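Local coordinates for protein K41043 (Homo sapiens, PDB 6KBR) that probably inhibits a serine protease as a SPINK2 Kazal-type inhibitor, inserting its reactive-site loop into the enzyme, at residues 12-26 and 37-49. Residues are numbered along the deposited sequence; the frame is centred on the assembly and turned at random.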
ATOM      1  N   PRO B  12      -9.841  22.103  -1.012  1.00 23.58           N
ATOM      2  CA  PRO B  12      -9.332  20.969  -1.810  1.00 24.34           C
ATOM      3  C   PRO B  12      -9.703  21.012  -3.302  1.00 23.63           C
ATOM      4  O   PRO B  12     -10.837  21.310  -3.646  1.00 21.40           O
ATOM      5  CB  PRO B  12      -9.955  19.728  -1.134  1.00 23.47           C
ATOM      6  CG  PRO B  12     -11.144  20.225  -0.460  1.00 23.43           C
ATOM      7  CD  PRO B  12     -10.910  21.662  -0.115  1.00 24.45           C
ATOM      8  N   ASN B  13      -8.755  20.688  -4.177  1.00 24.85           N
ATOM      9  CA  ASN B  13      -9.078  20.609  -5.603  1.00 26.22           C
ATOM     10  C   ASN B  13      -9.323  19.146  -5.931  1.00 25.20           C
ATOM     11  O   ASN B  13      -8.379  18.352  -6.128  1.00 23.85           O
ATOM     12  CB  ASN B  13      -8.010  21.227  -6.525  1.00 27.86           C
ATOM     13  CG  ASN B  13      -8.480  21.289  -7.979  1.00 28.71           C
ATOM     14  OD1 ASN B  13      -9.658  21.001  -8.307  1.00 24.12           O
ATOM     15  ND2 ASN B  13      -7.561  21.644  -8.864  1.00 32.09           N
ATOM     16  N   CYS B  14     -10.606  18.790  -5.933  1.00 22.03           N
ATOM     17  CA  CYS B  14     -10.989  17.412  -6.093  1.00 20.93           C
ATOM     18  C   CYS B  14     -10.896  16.931  -7.587  1.00 22.71           C
ATOM     19  O   CYS B  14     -10.760  15.721  -7.858  1.00 18.70           O
ATOM     20  CB  CYS B  14     -12.343  17.197  -5.402  1.00 19.48           C
ATOM     21  SG  CYS B  14     -12.214  17.488  -3.593  1.00 17.27           S
ATOM     22  N   ARG B  15     -10.848  17.880  -8.528  1.00 25.97           N
ATOM     23  CA  ARG B  15     -10.704  17.574  -9.969  1.00 30.16           C
ATOM     24  C   ARG B  15      -9.372  16.891 -10.309  1.00 28.72           C
ATOM     25  O   ARG B  15      -9.256  16.282 -11.363  1.00 24.74           O
ATOM     26  CB  ARG B  15     -10.859  18.855 -10.838  1.00 35.44           C
ATOM     27  CG  ARG B  15     -12.280  19.215 -11.338  1.00 40.90           C
ATOM     28  CD  ARG B  15     -13.509  18.841 -10.481  1.00 46.22           C
ATOM     29  NE  ARG B  15     -13.445  19.177  -9.046  1.00 52.04           N
ATOM     30  CZ  ARG B  15     -13.503  20.411  -8.521  1.00 58.07           C
ATOM     31  NH1 ARG B  15     -13.622  21.503  -9.298  1.00 55.07           N
ATOM     32  NH2 ARG B  15     -13.428  20.561  -7.191  1.00 57.33           N
ATOM     33  N   ARG B  16      -8.376  16.998  -9.423  1.00 28.96           N
ATOM     34  CA  ARG B  16      -7.101  16.290  -9.589  1.00 29.63           C
ATOM     35  C   ARG B  16      -7.164  14.793  -9.189  1.00 27.02           C
ATOM     36  O   ARG B  16      -6.165  14.091  -9.339  1.00 27.64           O
ATOM     37  CB  ARG B  16      -5.959  17.030  -8.854  1.00 34.89           C
ATOM     38  CG  ARG B  16      -5.656  16.659  -7.392  1.00 39.78           C
ATOM     39  CD  ARG B  16      -4.162  16.718  -7.031  1.00 42.48           C
ATOM     40  NE  ARG B  16      -3.723  18.032  -6.526  1.00 49.43           N
ATOM     41  CZ  ARG B  16      -3.840  18.485  -5.259  1.00 49.15           C
ATOM     42  NH1 ARG B  16      -3.387  19.699  -4.939  1.00 46.73           N
ATOM     43  NH2 ARG B  16      -4.407  17.754  -4.304  1.00 50.68           N
ATOM     44  N   TYR B  17      -8.302  14.313  -8.674  1.00 20.42           N
ATOM     45  CA  TYR B  17      -8.447  12.892  -8.306  1.00 19.89           C
ATOM     46  C   TYR B  17      -9.518  12.240  -9.117  1.00 18.62           C
ATOM     47  O   TYR B  17     -10.413  12.917  -9.614  1.00 17.63           O
ATOM     48  CB  TYR B  17      -8.804  12.712  -6.810  1.00 17.93           C
ATOM     49  CG  TYR B  17      -7.780  13.357  -5.953  1.00 17.90           C
ATOM     50  CD1 TYR B  17      -6.503  12.801  -5.788  1.00 18.94           C
ATOM     51  CD2 TYR B  17      -8.039  14.584  -5.348  1.00 19.37           C
ATOM     52  CE1 TYR B  17      -5.533  13.463  -5.016  1.00 18.42           C
ATOM     53  CE2 TYR B  17      -7.086  15.221  -4.587  1.00 19.23           C
ATOM     54  CZ  TYR B  17      -5.842  14.658  -4.432  1.00 19.18           C
ATOM     55  OH  TYR B  17      -4.924  15.372  -3.664  1.00 21.98           O
ATOM     56  N   SER B  18      -9.460  10.914  -9.190  1.00 16.19           N
ATOM     57  CA  SER B  18     -10.595  10.145  -9.676  1.00 15.50           C
ATOM     58  C   SER B  18     -11.704   9.925  -8.626  1.00 14.18           C
ATOM     59  O   SER B  18     -11.450   9.686  -7.444  1.00 13.83           O
ATOM     60  CB  SER B  18     -10.116   8.823 -10.280  1.00 15.30           C
ATOM     61  OG  SER B  18     -11.174   7.912 -10.539  1.00 15.14           O
ATOM     62  N   ILE B  19     -12.961   9.967  -9.069  1.00 13.46           N
ATOM     63  CA  ILE B  19     -14.085   9.579  -8.192  1.00 13.77           C
ATOM     64  C   ILE B  19     -14.128   8.065  -7.972  1.00 13.20           C
ATOM     65  O   ILE B  19     -14.830   7.576  -7.065  1.00 12.21           O
ATOM     66  CB  ILE B  19     -15.467  10.064  -8.742  1.00 15.69           C
ATOM     67  CG1 ILE B  19     -15.871   9.296 -10.016  1.00 16.67           C
ATOM     68  CG2 ILE B  19     -15.404  11.589  -9.012  1.00 16.68           C
ATOM     69  CD1 ILE B  19     -17.101   9.825 -10.730  1.00 17.39           C
ATOM     70  N   HIS B  20     -13.416   7.305  -8.799  1.00 12.26           N
ATOM     71  CA  HIS B  20     -13.478   5.819  -8.773  1.00 12.71           C
ATOM     72  C   HIS B  20     -12.428   5.097  -7.901  1.00 12.55           C
ATOM     73  O   HIS B  20     -12.501   3.876  -7.744  1.00 12.11           O
ATOM     74  CB  HIS B  20     -13.329   5.279 -10.205  1.00 13.64           C
ATOM     75  CG  HIS B  20     -14.370   5.809 -11.125  1.00 15.32           C
ATOM     76  ND1 HIS B  20     -14.081   6.671 -12.163  1.00 16.85           N
ATOM     77  CD2 HIS B  20     -15.708   5.674 -11.102  1.00 16.94           C
ATOM     78  CE1 HIS B  20     -15.199   7.026 -12.759  1.00 17.08           C
ATOM     79  NE2 HIS B  20     -16.202   6.426 -12.142  1.00 18.07           N
ATOM     80  N   GLY B  21     -11.404   5.823  -7.450  1.00 10.21           N
ATOM     81  CA  GLY B  21     -10.452   5.235  -6.554  1.00  9.39           C
ATOM     82  C   GLY B  21      -9.519   6.272  -5.981  1.00  8.64           C
ATOM     83  O   GLY B  21      -9.270   7.309  -6.609  1.00  8.15           O
ATOM     84  N   CYS B  22      -8.979   5.951  -4.812  1.00  7.73           N
ATOM     85  CA  CYS B  22      -7.963   6.741  -4.147  1.00  7.73           C
ATOM     86  C   CYS B  22      -6.796   5.825  -3.761  1.00  7.76           C
ATOM     87  O   CYS B  22      -7.043   4.743  -3.218  1.00  6.76           O
ATOM     88  CB  CYS B  22      -8.540   7.323  -2.849  1.00  8.13           C
ATOM     89  SG  CYS B  22      -9.644   8.692  -3.134  1.00  9.51           S
ATOM     90  N   ASN B  23      -5.546   6.285  -3.998  1.00  8.34           N
ATOM     91  CA  ASN B  23      -4.362   5.531  -3.593  1.00  9.00           C
ATOM     92  C   ASN B  23      -4.358   5.385  -2.099  1.00  8.13           C
ATOM     93  O   ASN B  23      -5.035   6.142  -1.432  1.00  8.10           O
ATOM     94  CB  ASN B  23      -3.030   6.037  -4.178  1.00 10.96           C
ATOM     95  CG  ASN B  23      -2.501   7.413  -3.640  1.00 13.11           C
ATOM     96  OD1 ASN B  23      -1.854   8.155  -4.457  1.00 18.70           O
ATOM     97  ND2 ASN B  23      -2.648   7.738  -2.347  1.00 12.60           N
ATOM     98  N   ARG B  24      -3.659   4.377  -1.601  1.00  6.92           N
ATOM     99  CA  ARG B  24      -3.729   4.005  -0.209  1.00  6.89           C
ATOM    100  C   ARG B  24      -2.489   4.449   0.595  1.00  6.69           C
ATOM    101  O   ARG B  24      -2.067   3.766   1.543  1.00  6.25           O
ATOM    102  CB  ARG B  24      -4.010   2.501  -0.126  1.00  6.93           C
ATOM    103  CG  ARG B  24      -5.514   2.289  -0.256  1.00  7.26           C
ATOM    104  CD  ARG B  24      -5.927   0.863  -0.523  1.00  7.74           C
ATOM    105  NE  ARG B  24      -7.407   0.752  -0.399  1.00  8.04           N
ATOM    106  CZ  ARG B  24      -8.077  -0.403  -0.325  1.00  8.60           C
ATOM    107  NH1 ARG B  24      -7.452  -1.593  -0.268  1.00  8.54           N
ATOM    108  NH2 ARG B  24      -9.390  -0.351  -0.279  1.00  8.72           N
ATOM    109  N   MET B  25      -1.921   5.595   0.198  1.00  6.43           N
ATOM    110  CA  MET B  25      -0.841   6.206   0.959  1.00  6.83           C
ATOM    111  C   MET B  25      -1.469   6.968   2.119  1.00  6.64           C
ATOM    112  O   MET B  25      -2.576   7.477   2.004  1.00  7.02           O
ATOM    113  CB  MET B  25      -0.007   7.150   0.086  1.00  7.26           C
ATOM    114  CG  MET B  25       0.984   7.992   0.844  1.00  7.90           C
ATOM    115  SD  MET B  25       2.067   8.813  -0.337  1.00  9.25           S
ATOM    116  CE  MET B  25       2.811  10.123   0.674  1.00  9.34           C
ATOM    117  N   TYR B  26      -0.792   6.999   3.248  1.00  6.62           N
ATOM    118  CA  TYR B  26      -1.253   7.781   4.407  1.00  6.85           C
ATOM    119  C   TYR B  26      -0.562   9.155   4.347  1.00  7.04           C
ATOM    120  O   TYR B  26       0.605   9.224   4.525  1.00  6.26           O
ATOM    121  CB  TYR B  26      -0.973   7.052   5.720  1.00  6.87           C
ATOM    122  CG  TYR B  26      -1.560   7.795   6.940  1.00  7.11           C
ATOM    123  CD1 TYR B  26      -2.933   7.860   7.159  1.00  6.92           C
ATOM    124  CD2 TYR B  26      -0.716   8.416   7.875  1.00  7.26           C
ATOM    125  CE1 TYR B  26      -3.445   8.524   8.280  1.00  7.33           C
ATOM    126  CE2 TYR B  26      -1.222   9.085   8.986  1.00  7.08           C
ATOM    127  CZ  TYR B  26      -2.566   9.131   9.181  1.00  7.39           C
ATOM    128  OH  TYR B  26      -3.031   9.809  10.268  1.00  7.05           O
ATOM    129  N   TYR B  37      -8.846  13.018   7.524  1.00  9.26           N
ATOM    130  CA  TYR B  37      -8.950  12.161   6.355  1.00  8.96           C
ATOM    131  C   TYR B  37      -7.581  11.555   6.044  1.00  7.70           C
ATOM    132  O   TYR B  37      -6.593  12.263   6.102  1.00  6.92           O
ATOM    133  CB  TYR B  37      -9.560  12.953   5.152  1.00  9.01           C
ATOM    134  CG  TYR B  37     -11.007  13.200   5.453  1.00  9.27           C
ATOM    135  CD1 TYR B  37     -11.396  14.325   6.165  1.00  9.79           C
ATOM    136  CD2 TYR B  37     -11.983  12.235   5.143  1.00  9.83           C
ATOM    137  CE1 TYR B  37     -12.716  14.516   6.552  1.00  9.84           C
ATOM    138  CE2 TYR B  37     -13.305  12.402   5.511  1.00 10.40           C
ATOM    139  CZ  TYR B  37     -13.679  13.566   6.233  1.00 10.36           C
ATOM    140  OH  TYR B  37     -15.018  13.792   6.565  1.00 10.13           O
ATOM    141  N   ALA B  38      -7.548  10.245   5.749  1.00  7.08           N
ATOM    142  CA  ALA B  38      -6.285   9.531   5.429  1.00  6.88           C
ATOM    143  C   ALA B  38      -5.442  10.206   4.313  1.00  6.43           C
ATOM    144  O   ALA B  38      -4.235  10.170   4.325  1.00  5.69           O
ATOM    145  CB  ALA B  38      -6.546   8.070   5.077  1.00  6.86           C
ATOM    146  N   ASN B  39      -6.108  10.804   3.366  1.00  6.40           N
ATOM    147  CA  ASN B  39      -5.468  11.600   2.363  1.00  7.08           C
ATOM    148  C   ASN B  39      -6.480  12.523   1.716  1.00  7.46           C
ATOM    149  O   ASN B  39      -7.663  12.393   1.968  1.00  7.51           O
ATOM    150  CB  ASN B  39      -4.758  10.717   1.333  1.00  7.44           C
ATOM    151  CG  ASN B  39      -5.633   9.592   0.813  1.00  7.51           C
ATOM    152  OD1 ASN B  39      -6.783   9.803   0.410  1.00  7.46           O
ATOM    153  ND2 ASN B  39      -5.076   8.398   0.774  1.00  7.84           N
ATOM    154  N   GLU B  40      -6.015  13.453   0.911  1.00  8.28           N
ATOM    155  CA  GLU B  40      -6.904  14.451   0.319  1.00  9.74           C
ATOM    156  C   GLU B  40      -7.896  13.812  -0.630  1.00  9.10           C
ATOM    157  O   GLU B  40      -9.014  14.272  -0.734  1.00  9.14           O
ATOM    158  CB  GLU B  40      -6.120  15.551  -0.424  1.00 11.48           C
ATOM    159  CG  GLU B  40      -6.996  16.756  -0.831  1.00 13.57           C
ATOM    160  CD  GLU B  40      -6.130  18.021  -1.141  1.00 17.05           C
ATOM    161  OE1 GLU B  40      -5.058  18.215  -0.479  1.00 16.80           O
ATOM    162  OE2 GLU B  40      -6.559  18.791  -2.037  1.00 20.74           O
ATOM    163  N   CYS B  41      -7.491  12.763  -1.327  1.00  8.34           N
ATOM    164  CA  CYS B  41      -8.373  12.081  -2.232  1.00  8.17           C
ATOM    165  C   CYS B  41      -9.577  11.515  -1.464  1.00  8.21           C
ATOM    166  O   CYS B  41     -10.726  11.615  -1.949  1.00  7.91           O
ATOM    167  CB  CYS B  41      -7.629  11.016  -3.029  1.00  8.46           C
ATOM    168  SG  CYS B  41      -8.649  10.103  -4.227  1.00  7.80           S
ATOM    169  N   THR B  42      -9.321  11.029  -0.248  1.00  7.85           N
ATOM    170  CA  THR B  42     -10.368  10.429   0.611  1.00  7.70           C
ATOM    171  C   THR B  42     -11.370  11.476   1.108  1.00  8.06           C
ATOM    172  O   THR B  42     -12.598  11.218   1.180  1.00  7.67           O
ATOM    173  CB  THR B  42      -9.735   9.650   1.752  1.00  7.50           C
ATOM    174  OG1 THR B  42      -8.902   8.630   1.183  1.00  7.74           O
ATOM    175  CG2 THR B  42     -10.739   8.969   2.592  1.00  7.73           C
ATOM    176  N   LEU B  43     -10.842  12.659   1.418  1.00  8.34           N
ATOM    177  CA  LEU B  43     -11.679  13.809   1.751  1.00  9.25           C
ATOM    178  C   LEU B  43     -12.592  14.094   0.595  1.00  9.10           C
ATOM    179  O   LEU B  43     -13.805  14.231   0.767  1.00  8.27           O
ATOM    180  CB  LEU B  43     -10.815  15.052   2.069  1.00  9.35           C
ATOM    181  CG  LEU B  43     -11.531  16.351   2.420  1.00 10.34           C
ATOM    182  CD1 LEU B  43     -12.728  16.131   3.316  1.00 11.13           C
ATOM    183  CD2 LEU B  43     -10.580  17.307   3.079  1.00 10.45           C
ATOM    184  N   CYS B  44     -12.002  14.207  -0.590  1.00  9.73           N
ATOM    185  CA  CYS B  44     -12.772  14.430  -1.826  1.00 10.19           C
ATOM    186  C   CYS B  44     -13.913  13.401  -2.078  1.00 10.22           C
ATOM    187  O   CYS B  44     -15.023  13.765  -2.458  1.00  8.63           O
ATOM    188  CB  CYS B  44     -11.828  14.516  -3.044  1.00 11.28           C
ATOM    189  SG  CYS B  44     -10.841  16.008  -2.999  1.00 12.82           S
ATOM    190  N   MET B  45     -13.632  12.115  -1.831  1.00 10.47           N
ATOM    191  CA  MET B  45     -14.661  11.112  -1.849  1.00 11.07           C
ATOM    192  C   MET B  45     -15.835  11.418  -0.820  1.00 10.55           C
ATOM    193  O   MET B  45     -17.000  11.364  -1.149  1.00  9.12           O
ATOM    194  CB  MET B  45     -14.013   9.733  -1.645  1.00 13.05           C
ATOM    195  CG  MET B  45     -13.456   9.157  -2.969  1.00 15.09           C
ATOM    196  SD  MET B  45     -13.057   7.386  -2.919  1.00 19.86           S
ATOM    197  CE  MET B  45     -14.726   6.722  -2.967  1.00 19.24           C
ATOM    198  N   LYS B  46     -15.501  11.750   0.402  1.00 10.69           N
ATOM    199  CA  LYS B  46     -16.496  12.165   1.404  1.00 11.22           C
ATOM    200  C   LYS B  46     -17.325  13.329   0.936  1.00 10.14           C
ATOM    201  O   LYS B  46     -18.500  13.331   1.134  1.00  9.33           O
ATOM    202  CB  LYS B  46     -15.845  12.527   2.750  1.00 12.74           C
ATOM    203  CG  LYS B  46     -16.882  12.667   3.873  1.00 15.10           C
ATOM    204  CD  LYS B  46     -17.490  11.324   4.313  1.00 16.90           C
ATOM    205  CE  LYS B  46     -18.812  11.551   5.025  1.00 21.36           C
ATOM    206  NZ  LYS B  46     -19.928  11.235   4.062  1.00 27.06           N
ATOM    207  N   ILE B  47     -16.696  14.303   0.292  1.00  9.89           N
ATOM    208  CA  ILE B  47     -17.420  15.480  -0.244  1.00 10.01           C
ATOM    209  C   ILE B  47     -18.495  14.971  -1.187  1.00 11.01           C
ATOM    210  O   ILE B  47     -19.684  15.357  -1.084  1.00  9.40           O
ATOM    211  CB  ILE B  47     -16.422  16.468  -0.879  1.00  9.20           C
ATOM    212  CG1 ILE B  47     -15.621  17.166   0.256  1.00  8.93           C
ATOM    213  CG2 ILE B  47     -17.106  17.448  -1.890  1.00  9.45           C
ATOM    214  CD1 ILE B  47     -14.604  18.139  -0.227  1.00  8.77           C
ATOM    215  N   ARG B  48     -18.072  14.064  -2.072  1.00 12.64           N
ATOM    216  CA  ARG B  48     -18.964  13.538  -3.107  1.00 14.55           C
ATOM    217  C   ARG B  48     -20.048  12.638  -2.478  1.00 14.34           C
ATOM    218  O   ARG B  48     -21.205  12.859  -2.771  1.00 15.14           O
ATOM    219  CB  ARG B  48     -18.196  12.820  -4.220  1.00 16.34           C
ATOM    220  CG  ARG B  48     -19.100  12.470  -5.404  1.00 20.51           C
ATOM    221  CD  ARG B  48     -18.337  12.022  -6.658  1.00 22.92           C
ATOM    222  NE  ARG B  48     -19.277  11.558  -7.686  1.00 25.90           N
ATOM    223  CZ  ARG B  48     -19.790  10.315  -7.768  1.00 31.93           C
ATOM    224  NH1 ARG B  48     -19.448   9.356  -6.885  1.00 31.71           N
ATOM    225  NH2 ARG B  48     -20.660  10.009  -8.758  1.00 33.22           N
ATOM    226  N   GLU B  49     -19.692  11.692  -1.610  1.00 13.83           N
ATOM    227  CA  GLU B  49     -20.634  10.804  -0.877  1.00 16.11           C
ATOM    228  C   GLU B  49     -21.648  11.600  -0.032  1.00 15.33           C
ATOM    229  O   GLU B  49     -22.849  11.353  -0.111  1.00 13.60           O
ATOM    230  CB  GLU B  49     -19.904   9.805   0.082  1.00 19.41           C
ATOM    231  CG  GLU B  49     -19.170   8.620  -0.575  1.00 23.43           C
ATOM    232  CD  GLU B  49     -17.753   8.183   0.050  1.00 27.26           C
ATOM    233  OE1 GLU B  49     -17.192   8.674   1.140  1.00 29.82           O
ATOM    234  OE2 GLU B  49     -17.151   7.316  -0.624  1.00 20.85           O
TER
HETATM  235  O   HOH W   1     -11.586  11.136  -5.205  1.00 10.30           O
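C41 and C22 meet in a disulfide, SG to SG 2.0 Å, that ties strand 22-23 to the first turn of helix 40-50. The C41 sulfur swings over to C22 (chi1 -179°), while its CB lies over one face of the Y17 ring, 3.8 Å from the centroid. R16 CG covers the opposite face; tyrosine suits this sandwich, offering flat faces for packing and a hydroxyl for R16. One turn on, C44 bonds to C14, its SG oblique to the same ring. Beside the ring, E40 packs its CB against Y17 OH, while R16 NH2 forms a salt bridge to E40 OE2 at 3.3 Å, its hydrogen bond weak; that nitrogen also donates to Y17 OH. Replacing Y17 by an alanine would probably open a gap over C41 CB and leave R16 without its hydroxyl partner. Farther along the helix, I19 CG2 meets R48 CD (3.8 Å) and I19 CD1 lies over one guanidinium face. N39 needs both amide ends: ND2 donates to M25 O (2.9 Å, 161°) and weakly to N23 O, and OD1, accepting from T42 N and OG1, caps the helix. A helix stapled by two disulfides to the segment carrying the inhibitory loop, with R24 the probable P1 residue, is characteristic of the Kazal fold.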